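Local coordinates for UPF0255 protein frsA (Vibrio vulnificus, PDB 4I4C), which probably hydrolyses carboxylic esters, as expected of an FrsA-family serine esterase, and does not appear to act as a cofactor-independent pyruvate decarboxylase, at residues Phe14-Leu26 and Thr82-His94. Residues are numbered along the deposited sequence; the frame is centred on the assembly and turned at random.
Sequences FVKHKQAKETSAL and TDEQWLDTVMGYH
The buried carboxylate of E22 meets T82 through OE1, which accepts from T82 OG1 at 2.7 Å; the hydroxyl arrives on the anti side, 28° out of the carboxylate plane. S24 OG donates to the same oxygen on its syn lone pair, so two hydroxyls, one from each segment, grip OE1. The other oxygen, E22 OE2, takes the backbone N-H of S24 at 3.0 Å, nearly straight at 174° although it comes from above the plane. This is an N-cap: E22 immediately precedes the short, weakly bonded helix 23-26. A water 2.6 Å from E22 OE2 can donate to it, though it has more acceptors in reach than protons, and T89 CG2 packs against both OE2 and S24 OG. With CG anti to the backbone N and a bend at chi2, the E22 chain crosses T82 and T89 and brings its carboxylate against both. Three donors from the protein, T82 OG1, S24 OG and S24 N, would probably favour the ionised form.

Both segments are largely irregular chain: 82-94 links helices 64-75 and 98-114, in a mainly helical part of this two-domain protein. The N-terminal chain is joined to that linker by one direct backbone bond, Y93 N to K18 O (2.8 Å), whose donor stands above the carbonyl plane. Next to it, a water accepts from G92 N and donates to A20 O, bridging the two backbones. F14 and Y93 form an offset stack, centroids 4.3 Å apart and planes at 7°, with Y93 OH lying over the F14 face near its rim. T103 of helix 98-114 touches the side chains of both F14 and Y93, while Q148 and L152 of helix 144-163 pack against F14.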
ATOM      1  N   PHE A  14     -10.736 -20.784   7.085  1.00 52.27           N
ATOM      2  CA  PHE A  14      -9.611 -21.037   7.991  1.00 53.66           C
ATOM      3  C   PHE A  14      -9.543 -22.467   8.532  1.00 58.14           C
ATOM      4  O   PHE A  14      -8.453 -22.971   8.813  1.00 55.31           O
ATOM      5  CB  PHE A  14      -9.634 -20.067   9.174  1.00 53.75           C
ATOM      6  CG  PHE A  14      -9.179 -18.685   8.836  1.00 58.81           C
ATOM      7  CD1 PHE A  14     -10.016 -17.600   9.035  1.00 59.92           C
ATOM      8  CD2 PHE A  14      -7.908 -18.467   8.317  1.00 63.33           C
ATOM      9  CE1 PHE A  14      -9.598 -16.320   8.727  1.00 64.88           C
ATOM     10  CE2 PHE A  14      -7.478 -17.183   8.003  1.00 65.79           C
ATOM     11  CZ  PHE A  14      -8.324 -16.106   8.207  1.00 67.14           C
ATOM     12  N   VAL A  15     -10.702 -23.107   8.690  1.00 60.66           N
ATOM     13  CA  VAL A  15     -10.780 -24.437   9.306  1.00 62.31           C
ATOM     14  C   VAL A  15      -9.904 -25.465   8.569  1.00 59.61           C
ATOM     15  O   VAL A  15      -9.295 -26.347   9.184  1.00 52.46           O
ATOM     16  CB  VAL A  15     -12.254 -24.925   9.421  1.00 57.30           C
ATOM     17  CG1 VAL A  15     -12.858 -25.215   8.038  1.00 59.22           C
ATOM     18  CG2 VAL A  15     -12.349 -26.135  10.331  1.00 57.06           C
ATOM     19  N   LYS A  16      -9.822 -25.306   7.252  1.00 63.31           N
ATOM     20  CA  LYS A  16      -8.993 -26.142   6.393  1.00 62.50           C
ATOM     21  C   LYS A  16      -7.505 -25.791   6.565  1.00 61.00           C
ATOM     22  O   LYS A  16      -6.632 -26.473   6.035  1.00 66.69           O
ATOM     23  CB  LYS A  16      -9.443 -25.948   4.936  1.00 61.55           C
ATOM     24  CG  LYS A  16      -8.768 -26.821   3.886  1.00 59.51           C
ATOM     25  CD  LYS A  16      -9.361 -26.552   2.508  1.00 59.22           C
ATOM     26  CE  LYS A  16      -8.466 -27.076   1.390  1.00 61.65           C
ATOM     27  NZ  LYS A  16      -8.274 -28.554   1.454  1.00 61.29           N
ATOM     28  N   HIS A  17      -7.214 -24.736   7.324  1.00 51.58           N
ATOM     29  CA  HIS A  17      -5.839 -24.234   7.416  1.00 49.83           C
ATOM     30  C   HIS A  17      -5.287 -24.178   8.839  1.00 43.32           C
ATOM     31  O   HIS A  17      -4.479 -23.311   9.154  1.00 37.35           O
ATOM     32  CB  HIS A  17      -5.731 -22.855   6.749  1.00 48.25           C
ATOM     33  CG  HIS A  17      -6.162 -22.851   5.316  1.00 49.52           C
ATOM     34  ND1 HIS A  17      -7.285 -22.184   4.876  1.00 48.94           N
ATOM     35  CD2 HIS A  17      -5.631 -23.455   4.225  1.00 47.45           C
ATOM     36  CE1 HIS A  17      -7.427 -22.375   3.577  1.00 49.90           C
ATOM     37  NE2 HIS A  17      -6.435 -23.143   3.158  1.00 48.05           N
ATOM     38  N   LYS A  18      -5.720 -25.107   9.690  1.00 39.85           N
ATOM     39  CA  LYS A  18      -5.261 -25.159  11.074  1.00 42.36           C
ATOM     40  C   LYS A  18      -3.734 -25.229  11.136  1.00 45.49           C
ATOM     41  O   LYS A  18      -3.104 -24.641  12.022  1.00 37.26           O
ATOM     42  CB  LYS A  18      -5.879 -26.374  11.780  1.00 39.13           C
ATOM     43  CG  LYS A  18      -5.353 -26.661  13.185  1.00 50.38           C
ATOM     44  CD  LYS A  18      -5.900 -25.672  14.211  1.00 56.88           C
ATOM     45  CE  LYS A  18      -5.712 -26.177  15.643  1.00 54.92           C
ATOM     46  NZ  LYS A  18      -4.276 -26.336  16.026  1.00 53.50           N
ATOM     47  N   GLN A  19      -3.146 -25.945  10.181  1.00 43.13           N
ATOM     48  CA  GLN A  19      -1.717 -26.226  10.201  1.00 36.33           C
ATOM     49  C   GLN A  19      -1.005 -25.607   9.007  1.00 30.49           C
ATOM     50  O   GLN A  19      -0.001 -26.139   8.551  1.00 25.54           O
ATOM     51  CB  GLN A  19      -1.490 -27.737  10.179  1.00 39.62           C
ATOM     52  CG  GLN A  19      -0.473 -28.230  11.173  1.00 47.94           C
ATOM     53  CD  GLN A  19      -0.730 -29.669  11.588  1.00 52.38           C
ATOM     54  OE1 GLN A  19      -1.672 -29.958  12.332  1.00 59.93           O
ATOM     55  NE2 GLN A  19       0.105 -30.580  11.104  1.00 53.04           N
ATOM     56  N   ALA A  20      -1.524 -24.495   8.499  1.00 27.37           N
ATOM     57  CA  ALA A  20      -0.943 -23.849   7.316  1.00 32.13           C
ATOM     58  C   ALA A  20       0.537 -23.489   7.488  1.00 31.50           C
ATOM     59  O   ALA A  20       0.999 -23.201   8.594  1.00 26.66           O
ATOM     60  CB  ALA A  20      -1.749 -22.628   6.924  1.00 36.87           C
ATOM     61  N   LYS A  21       1.270 -23.524   6.382  1.00 34.79           N
ATOM     62  CA  LYS A  21       2.692 -23.217   6.390  1.00 39.34           C
ATOM     63  C   LYS A  21       2.902 -21.759   6.816  1.00 28.31           C
ATOM     64  O   LYS A  21       2.202 -20.861   6.351  1.00 25.78           O
ATOM     65  CB  LYS A  21       3.294 -23.481   5.005  1.00 42.93           C
ATOM     66  CG  LYS A  21       4.787 -23.739   5.005  1.00 48.38           C
ATOM     67  CD  LYS A  21       5.276 -24.107   3.604  1.00 52.68           C
ATOM     68  CE  LYS A  21       6.636 -24.798   3.641  1.00 58.46           C
ATOM     69  NZ  LYS A  21       7.687 -23.980   4.310  1.00 59.90           N
ATOM     70  N   GLU A  22       3.855 -21.536   7.714  1.00 27.46           N
ATOM     71  CA  GLU A  22       4.048 -20.216   8.295  1.00 24.00           C
ATOM     72  C   GLU A  22       4.720 -19.246   7.322  1.00 23.58           C
ATOM     73  O   GLU A  22       5.675 -19.601   6.622  1.00 18.72           O
ATOM     74  CB  GLU A  22       4.849 -20.304   9.589  1.00 16.23           C
ATOM     75  CG  GLU A  22       4.821 -19.029  10.420  1.00 20.56           C
ATOM     76  CD  GLU A  22       5.894 -18.023  10.012  1.00 28.77           C
ATOM     77  OE1 GLU A  22       7.046 -18.446   9.758  1.00 19.88           O
ATOM     78  OE2 GLU A  22       5.585 -16.806   9.956  1.00 30.19           O
ATOM     79  N   THR A  23       4.215 -18.018   7.333  1.00 20.81           N
ATOM     80  CA  THR A  23       4.627 -16.930   6.436  1.00 23.73           C
ATOM     81  C   THR A  23       6.123 -16.818   6.177  1.00 18.50           C
ATOM     82  O   THR A  23       6.552 -16.811   5.021  1.00 20.52           O
ATOM     83  CB  THR A  23       4.102 -15.573   6.958  1.00 18.88           C
ATOM     84  OG1 THR A  23       2.699 -15.688   7.228  1.00 20.28           O
ATOM     85  CG2 THR A  23       4.320 -14.457   5.927  1.00 16.72           C
ATOM     86  N   SER A  24       6.923 -16.731   7.234  1.00 15.60           N
ATOM     87  CA  SER A  24       8.360 -16.547   7.044  1.00 20.65           C
ATOM     88  C   SER A  24       9.072 -17.743   6.380  1.00 20.29           C
ATOM     89  O   SER A  24      10.230 -17.636   5.991  1.00 31.72           O
ATOM     90  CB  SER A  24       9.055 -16.138   8.345  1.00 18.90           C
ATOM     91  OG  SER A  24       9.175 -17.224   9.258  1.00 21.18           O
ATOM     92  N   ALA A  25       8.368 -18.861   6.229  1.00 17.64           N
ATOM     93  CA  ALA A  25       8.969 -20.098   5.743  1.00 20.62           C
ATOM     94  C   ALA A  25       8.537 -20.375   4.313  1.00 21.92           C
ATOM     95  O   ALA A  25       9.021 -21.304   3.676  1.00 30.51           O
ATOM     96  CB  ALA A  25       8.569 -21.286   6.663  1.00 18.80           C
ATOM     97  N   LEU A  26       7.626 -19.555   3.804  1.00 23.50           N
ATOM     98  CA  LEU A  26       7.030 -19.810   2.495  1.00 22.76           C
ATOM     99  C   LEU A  26       7.986 -19.685   1.313  1.00 25.73           C
ATOM    100  O   LEU A  26       8.047 -20.557   0.446  1.00 27.83           O
ATOM    101  CB  LEU A  26       5.826 -18.904   2.298  1.00 23.30           C
ATOM    102  CG  LEU A  26       4.656 -19.298   3.206  1.00 29.57           C
ATOM    103  CD1 LEU A  26       3.561 -18.265   3.119  1.00 31.06           C
ATOM    104  CD2 LEU A  26       4.122 -20.684   2.838  1.00 27.90           C
ATOM    105  N   THR A  82       8.668 -20.560  13.834  1.00 23.36           N
ATOM    106  CA  THR A  82       9.589 -20.935  12.766  1.00 25.73           C
ATOM    107  C   THR A  82      10.996 -20.525  13.172  1.00 25.28           C
ATOM    108  O   THR A  82      11.954 -21.271  12.975  1.00 27.52           O
ATOM    109  CB  THR A  82       9.190 -20.289  11.429  1.00 23.55           C
ATOM    110  OG1 THR A  82       7.836 -20.656  11.128  1.00 19.41           O
ATOM    111  CG2 THR A  82      10.107 -20.755  10.310  1.00 26.97           C
ATOM    112  N   ASP A  83      11.096 -19.358  13.797  1.00 21.23           N
ATOM    113  CA  ASP A  83      12.362 -18.815  14.272  1.00 22.51           C
ATOM    114  C   ASP A  83      12.059 -18.068  15.547  1.00 23.93           C
ATOM    115  O   ASP A  83      11.341 -17.068  15.519  1.00 22.29           O
ATOM    116  CB  ASP A  83      12.966 -17.859  13.245  1.00 23.50           C
ATOM    117  CG  ASP A  83      14.440 -17.556  13.519  1.00 29.65           C
ATOM    118  OD1 ASP A  83      14.813 -17.351  14.695  1.00 29.74           O
ATOM    119  OD2 ASP A  83      15.232 -17.539  12.552  1.00 33.53           O
ATOM    120  N   GLU A  84      12.584 -18.554  16.668  1.00 21.87           N
ATOM    121  CA  GLU A  84      12.227 -17.981  17.962  1.00 29.81           C
ATOM    122  C   GLU A  84      12.708 -16.533  18.123  1.00 24.46           C
ATOM    123  O   GLU A  84      12.185 -15.800  18.953  1.00 24.03           O
ATOM    124  CB  GLU A  84      12.705 -18.867  19.122  1.00 35.69           C
ATOM    125  CG  GLU A  84      12.038 -20.262  19.188  1.00 33.37           C
ATOM    126  CD  GLU A  84      10.560 -20.225  19.565  1.00 35.17           C
ATOM    127  OE1 GLU A  84      10.145 -19.311  20.317  1.00 35.35           O
ATOM    128  OE2 GLU A  84       9.809 -21.120  19.112  1.00 33.26           O
ATOM    129  N   GLN A  85      13.690 -16.120  17.322  1.00 22.60           N
ATOM    130  CA  GLN A  85      14.119 -14.714  17.322  1.00 24.36           C
ATOM    131  C   GLN A  85      12.982 -13.807  16.850  1.00 21.76           C
ATOM    132  O   GLN A  85      12.863 -12.659  17.284  1.00 18.85           O
ATOM    133  CB  GLN A  85      15.337 -14.510  16.410  1.00 24.91           C
ATOM    134  CG  GLN A  85      15.928 -13.098  16.471  1.00 25.25           C
ATOM    135  CD  GLN A  85      17.099 -12.893  15.517  1.00 29.52           C
ATOM    136  OE1 GLN A  85      18.040 -13.687  15.499  1.00 32.62           O
ATOM    137  NE2 GLN A  85      17.042 -11.821  14.710  1.00 19.03           N
ATOM    138  N   TRP A  86      12.160 -14.335  15.947  1.00 20.58           N
ATOM    139  CA  TRP A  86      11.084 -13.577  15.318  1.00 17.93           C
ATOM    140  C   TRP A  86       9.730 -13.865  15.972  1.00 18.87           C
ATOM    141  O   TRP A  86       9.100 -14.879  15.694  1.00 18.57           O
ATOM    142  CB  TRP A  86      11.047 -13.884  13.813  1.00 27.27           C
ATOM    143  CG  TRP A  86      12.230 -13.315  13.044  1.00 24.60           C
ATOM    144  CD1 TRP A  86      13.104 -12.355  13.474  1.00 21.08           C
ATOM    145  CD2 TRP A  86      12.660 -13.685  11.730  1.00 25.05           C
ATOM    146  NE1 TRP A  86      14.039 -12.089  12.497  1.00 27.33           N
ATOM    147  CE2 TRP A  86      13.791 -12.894  11.420  1.00 27.94           C
ATOM    148  CE3 TRP A  86      12.199 -14.603  10.782  1.00 25.67           C
ATOM    149  CZ2 TRP A  86      14.459 -12.997  10.204  1.00 20.49           C
ATOM    150  CZ3 TRP A  86      12.875 -14.706   9.574  1.00 25.65           C
ATOM    151  CH2 TRP A  86      13.989 -13.912   9.298  1.00 16.06           C
ATOM    152  N   LEU A  87       9.290 -12.948  16.829  1.00 19.76           N
ATOM    153  CA  LEU A  87       8.103 -13.142  17.663  1.00 13.90           C
ATOM    154  C   LEU A  87       6.811 -13.424  16.897  1.00 19.37           C
ATOM    155  O   LEU A  87       5.945 -14.150  17.377  1.00 18.23           O
ATOM    156  CB  LEU A  87       7.926 -11.952  18.614  1.00 13.18           C
ATOM    157  CG  LEU A  87       9.136 -11.736  19.520  1.00 20.72           C
ATOM    158  CD1 LEU A  87       8.998 -10.488  20.368  1.00 32.91           C
ATOM    159  CD2 LEU A  87       9.367 -12.969  20.393  1.00 28.96           C
ATOM    160  N   ASP A  88       6.688 -12.858  15.705  1.00 15.61           N
ATOM    161  CA  ASP A  88       5.498 -13.038  14.873  1.00 14.37           C
ATOM    162  C   ASP A  88       5.478 -14.332  14.040  1.00 12.82           C
ATOM    163  O   ASP A  88       4.635 -14.482  13.151  1.00 15.87           O
ATOM    164  CB  ASP A  88       5.327 -11.838  13.940  1.00 16.01           C
ATOM    165  CG  ASP A  88       6.584 -11.536  13.141  1.00 22.62           C
ATOM    166  OD1 ASP A  88       7.688 -11.661  13.714  1.00 16.16           O
ATOM    167  OD2 ASP A  88       6.472 -11.200  11.937  1.00 19.67           O
ATOM    168  N   THR A  89       6.367 -15.283  14.313  1.00 13.66           N
ATOM    169  CA  THR A  89       6.341 -16.513  13.499  1.00 19.99           C
ATOM    170  C   THR A  89       5.805 -17.777  14.195  1.00 15.73           C
ATOM    171  O   THR A  89       6.205 -18.882  13.850  1.00 15.79           O
ATOM    172  CB  THR A  89       7.700 -16.828  12.809  1.00 17.38           C
ATOM    173  OG1 THR A  89       8.690 -17.172  13.790  1.00 16.76           O
ATOM    174  CG2 THR A  89       8.189 -15.622  11.952  1.00 12.80           C
ATOM    175  N   VAL A  90       4.890 -17.614  15.143  1.00 18.25           N
ATOM    176  CA  VAL A  90       4.181 -18.773  15.679  1.00 21.65           C
ATOM    177  C   VAL A  90       3.535 -19.527  14.520  1.00 25.65           C
ATOM    178  O   VAL A  90       2.834 -18.932  13.685  1.00 16.74           O
ATOM    179  CB  VAL A  90       3.100 -18.375  16.728  1.00 15.35           C
ATOM    180  CG1 VAL A  90       2.075 -19.495  16.901  1.00 16.65           C
ATOM    181  CG2 VAL A  90       3.753 -18.034  18.041  1.00 15.44           C
ATOM    182  N   MET A  91       3.777 -20.834  14.472  1.00 24.85           N
ATOM    183  CA  MET A  91       3.320 -21.668  13.365  1.00 26.87           C
ATOM    184  C   MET A  91       1.901 -22.208  13.533  1.00 26.18           C
ATOM    185  O   MET A  91       1.570 -22.810  14.567  1.00 23.30           O
ATOM    186  CB  MET A  91       4.277 -22.843  13.190  1.00 33.31           C
ATOM    187  CG  MET A  91       5.716 -22.429  12.928  1.00 24.08           C
ATOM    188  SD  MET A  91       6.807 -23.867  12.790  1.00 37.91           S
ATOM    189  CE  MET A  91       7.174 -24.180  14.503  1.00 25.43           C
ATOM    190  N   GLY A  92       1.073 -22.015  12.508  1.00 18.58           N
ATOM    191  CA  GLY A  92      -0.264 -22.590  12.489  1.00 27.62           C
ATOM    192  C   GLY A  92      -1.342 -21.645  12.978  1.00 26.05           C
ATOM    193  O   GLY A  92      -1.050 -20.707  13.713  1.00 20.37           O
ATOM    194  N   TYR A  93      -2.589 -21.898  12.580  1.00 22.03           N
ATOM    195  CA  TYR A  93      -3.685 -20.971  12.846  1.00 22.02           C
ATOM    196  C   TYR A  93      -4.257 -21.177  14.240  1.00 24.55           C
ATOM    197  O   TYR A  93      -5.230 -21.907  14.412  1.00 25.96           O
ATOM    198  CB  TYR A  93      -4.792 -21.117  11.789  1.00 21.34           C
ATOM    199  CG  TYR A  93      -5.884 -20.064  11.883  1.00 20.59           C
ATOM    200  CD1 TYR A  93      -7.147 -20.380  12.351  1.00 28.99           C
ATOM    201  CD2 TYR A  93      -5.641 -18.747  11.504  1.00 25.49           C
ATOM    202  CE1 TYR A  93      -8.135 -19.420  12.441  1.00 34.46           C
ATOM    203  CE2 TYR A  93      -6.622 -17.785  11.586  1.00 27.26           C
ATOM    204  CZ  TYR A  93      -7.865 -18.125  12.054  1.00 33.63           C
ATOM    205  OH  TYR A  93      -8.842 -17.163  12.140  1.00 41.83           O
ATOM    206  N   HIS A  94      -3.650 -20.526  15.226  1.00 18.62           N
ATOM    207  CA  HIS A  94      -4.102 -20.621  16.618  1.00 22.56           C
ATOM    208  C   HIS A  94      -3.403 -19.550  17.437  1.00 28.59           C
ATOM    209  O   HIS A  94      -2.637 -18.758  16.882  1.00 23.05           O
ATOM    210  CB  HIS A  94      -3.818 -22.004  17.210  1.00 30.86           C
ATOM    211  CG  HIS A  94      -2.381 -22.419  17.141  1.00 45.05           C
ATOM    212  ND1 HIS A  94      -1.547 -22.403  18.238  1.00 51.44           N
ATOM    213  CD2 HIS A  94      -1.637 -22.886  16.112  1.00 53.11           C
ATOM    214  CE1 HIS A  94      -0.348 -22.829  17.884  1.00 50.46           C
ATOM    215  NE2 HIS A  94      -0.376 -23.129  16.600  1.00 52.74           N
TER
HETATM  216  O   HOH W   1       1.394 -20.653  10.259  1.00 20.79           O
HETATM  217  O   HOH W   2       3.216 -15.803  10.388  1.00 15.80           O